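Local atomic coordinates of hypothetical protein PAE2307 (Pyrobaculum aerophilum, PDB entry 1WVQ), a protein that probably acts as an adenosine-specific kinase, a member of a family in which a histidine of the protein can be stably phosphorylated. Residues V21-A26 / I75-K80. Numbering follows the deposited sequence.
Sequences VIIGQA and IDLCKK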
loop_
_atom_site.group_PDB
_atom_site.type_symbol
_atom_site.label_atom_id
_atom_site.label_comp_id
_atom_site.label_asym_id
_atom_site.label_seq_id
_atom_site.Cartn_x
_atom_site.Cartn_y
_atom_site.Cartn_z
ATOM N N VAL A 21 -12.167 7.416 18.506
ATOM C CA VAL A 21 -13.008 7.832 17.397
ATOM C C VAL A 21 -12.121 8.108 16.190
ATOM O O VAL A 21 -10.985 8.566 16.330
ATOM C CB VAL A 21 -13.832 9.106 17.757
ATOM C CG1 VAL A 21 -12.916 10.329 17.857
ATOM C CG2 VAL A 21 -14.931 9.331 16.723
ATOM N N ILE A 22 -12.636 7.771 15.013
ATOM C CA ILE A 22 -11.944 7.998 13.754
ATOM C C ILE A 22 -12.984 8.705 12.893
ATOM O O ILE A 22 -14.093 8.198 12.710
ATOM C CB ILE A 22 -11.516 6.670 13.079
ATOM C CG1 ILE A 22 -10.500 5.940 13.961
ATOM C CG2 ILE A 22 -10.886 6.948 11.716
ATOM C CD1 ILE A 22 -10.196 4.514 13.509
ATOM N N ILE A 23 -12.638 9.892 12.408
ATOM C CA ILE A 23 -13.545 10.679 11.579
ATOM C C ILE A 23 -12.853 10.959 10.255
ATOM O O ILE A 23 -11.673 11.316 10.222
ATOM C CB ILE A 23 -13.899 12.025 12.261
ATOM C CG1 ILE A 23 -14.431 11.765 13.671
ATOM C CG2 ILE A 23 -14.939 12.784 11.429
ATOM C CD1 ILE A 23 -14.661 13.028 14.475
ATOM N N GLY A 24 -13.586 10.789 9.162
ATOM C CA GLY A 24 -13.004 11.027 7.853
ATOM C C GLY A 24 -14.005 11.395 6.780
ATOM O O GLY A 24 -15.159 11.721 7.064
ATOM N N GLN A 25 -13.554 11.345 5.534
ATOM C CA GLN A 25 -14.408 11.670 4.401
ATOM C C GLN A 25 -14.202 10.615 3.331
ATOM O O GLN A 25 -13.080 10.171 3.095
ATOM C CB GLN A 25 -14.045 13.050 3.849
ATOM C CG GLN A 25 -15.026 13.615 2.829
ATOM C CD GLN A 25 -14.566 14.964 2.312
ATOM O OE1 GLN A 25 -14.402 15.913 3.084
ATOM N NE2 GLN A 25 -14.342 15.053 1.008
ATOM N N ALA A 26 -15.294 10.215 2.690
ATOM C CA ALA A 26 -15.241 9.208 1.640
ATOM C C ALA A 26 -16.191 9.626 0.531
ATOM O O ALA A 26 -16.310 10.814 0.225
ATOM C CB ALA A 26 -15.647 7.853 2.206
ATOM N N ILE A 75 -23.740 7.385 14.814
ATOM C CA ILE A 75 -24.879 8.000 14.149
ATOM C C ILE A 75 -25.102 9.421 14.659
ATOM O O ILE A 75 -25.286 10.354 13.870
ATOM C CB ILE A 75 -26.171 7.199 14.393
ATOM C CG1 ILE A 75 -26.077 5.833 13.708
ATOM C CG2 ILE A 75 -27.371 7.979 13.860
ATOM C CD1 ILE A 75 -27.256 4.912 14.007
ATOM N N ASP A 76 -25.089 9.587 15.977
ATOM C CA ASP A 76 -25.313 10.910 16.541
ATOM C C ASP A 76 -24.279 11.933 16.093
ATOM O O ASP A 76 -24.628 13.074 15.802
ATOM C CB ASP A 76 -25.368 10.847 18.072
ATOM C CG ASP A 76 -26.600 10.107 18.577
ATOM O OD1 ASP A 76 -27.570 9.979 17.798
ATOM O OD2 ASP A 76 -26.604 9.661 19.750
ATOM N N LEU A 77 -23.012 11.536 16.015
ATOM C CA LEU A 77 -21.999 12.484 15.587
ATOM C C LEU A 77 -22.205 12.861 14.118
ATOM O O LEU A 77 -21.981 14.008 13.732
ATOM C CB LEU A 77 -20.588 11.919 15.797
ATOM C CG LEU A 77 -19.464 12.941 15.560
ATOM C CD1 LEU A 77 -19.656 14.137 16.489
ATOM C CD2 LEU A 77 -18.109 12.296 15.806
ATOM N N CYS A 78 -22.622 11.895 13.300
ATOM C CA CYS A 78 -22.872 12.173 11.887
ATOM C C CYS A 78 -24.009 13.181 11.752
ATOM O O CYS A 78 -23.957 14.079 10.914
ATOM C CB CYS A 78 -23.231 10.889 11.128
ATOM S SG CYS A 78 -21.796 9.947 10.546
ATOM N N LYS A 79 -25.036 13.031 12.581
ATOM C CA LYS A 79 -26.176 13.943 12.552
ATOM C C LYS A 79 -25.782 15.352 12.981
ATOM O O LYS A 79 -26.307 16.331 12.453
ATOM C CB LYS A 79 -27.294 13.419 13.455
ATOM C CG LYS A 79 -27.969 12.167 12.917
ATOM C CD LYS A 79 -28.876 11.502 13.945
ATOM C CE LYS A 79 -30.090 12.345 14.283
ATOM N NZ LYS A 79 -30.970 11.653 15.274
ATOM N N LYS A 80 -24.861 15.458 13.935
ATOM C CA LYS A 80 -24.420 16.767 14.406
ATOM C C LYS A 80 -23.492 17.451 13.402
ATOM O O LYS A 80 -23.626 18.651 13.136
ATOM C CB LYS A 80 -23.716 16.639 15.756
ATOM C CG LYS A 80 -24.595 16.073 16.857
ATOM C CD LYS A 80 -23.928 16.208 18.215
ATOM C CE LYS A 80 -24.593 15.303 19.247
ATOM N NZ LYS A 80 -26.070 15.484 19.302
#
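L77 of helix 68-81 reaches strand 20-25 with a single methyl group, and its meeting with I23 illustrates how one leucine of a helix packs on a strand of a sheet. CD2 of L77 lies 3.8 Å from CD1 of I23, a methyl-to-methyl van der Waals contact, and the two side chains run at about a right angle to each other. The torsions account for the meeting. In L77, CG stands anti to the backbone N (chi1 -172°), which carries the isobutyl group out from the helix toward the strand. In I23 the longer branch is extended, with CD1 anti to CA (chi2 174°), and its end presents the methyl that L77 meets. V21, two residues back on the same face of the strand, adds a looser touch: its CG2 is 4.4 Å from L77 CD2, so the one leucine methyl faces both strand residues. The contact is wholly apolar and buried, yet small, at 76 Å² summed over both sides; the nearest CA atoms, those of I23 and C78, are 9.5 Å apart, an ordinary separation for a helix packed on a sheet. Other strands line the same core: L77 also packs on V88 of strand 87-92 and on I11 and V13 of strand 7-13, C78 on A51 and C53 of strand 47-53, while L120 of strand 120-128 touches both V21 and I23. Helix 68-81 thus packs against the five-stranded antiparallel sheet and, through L77, also meets the three-stranded one.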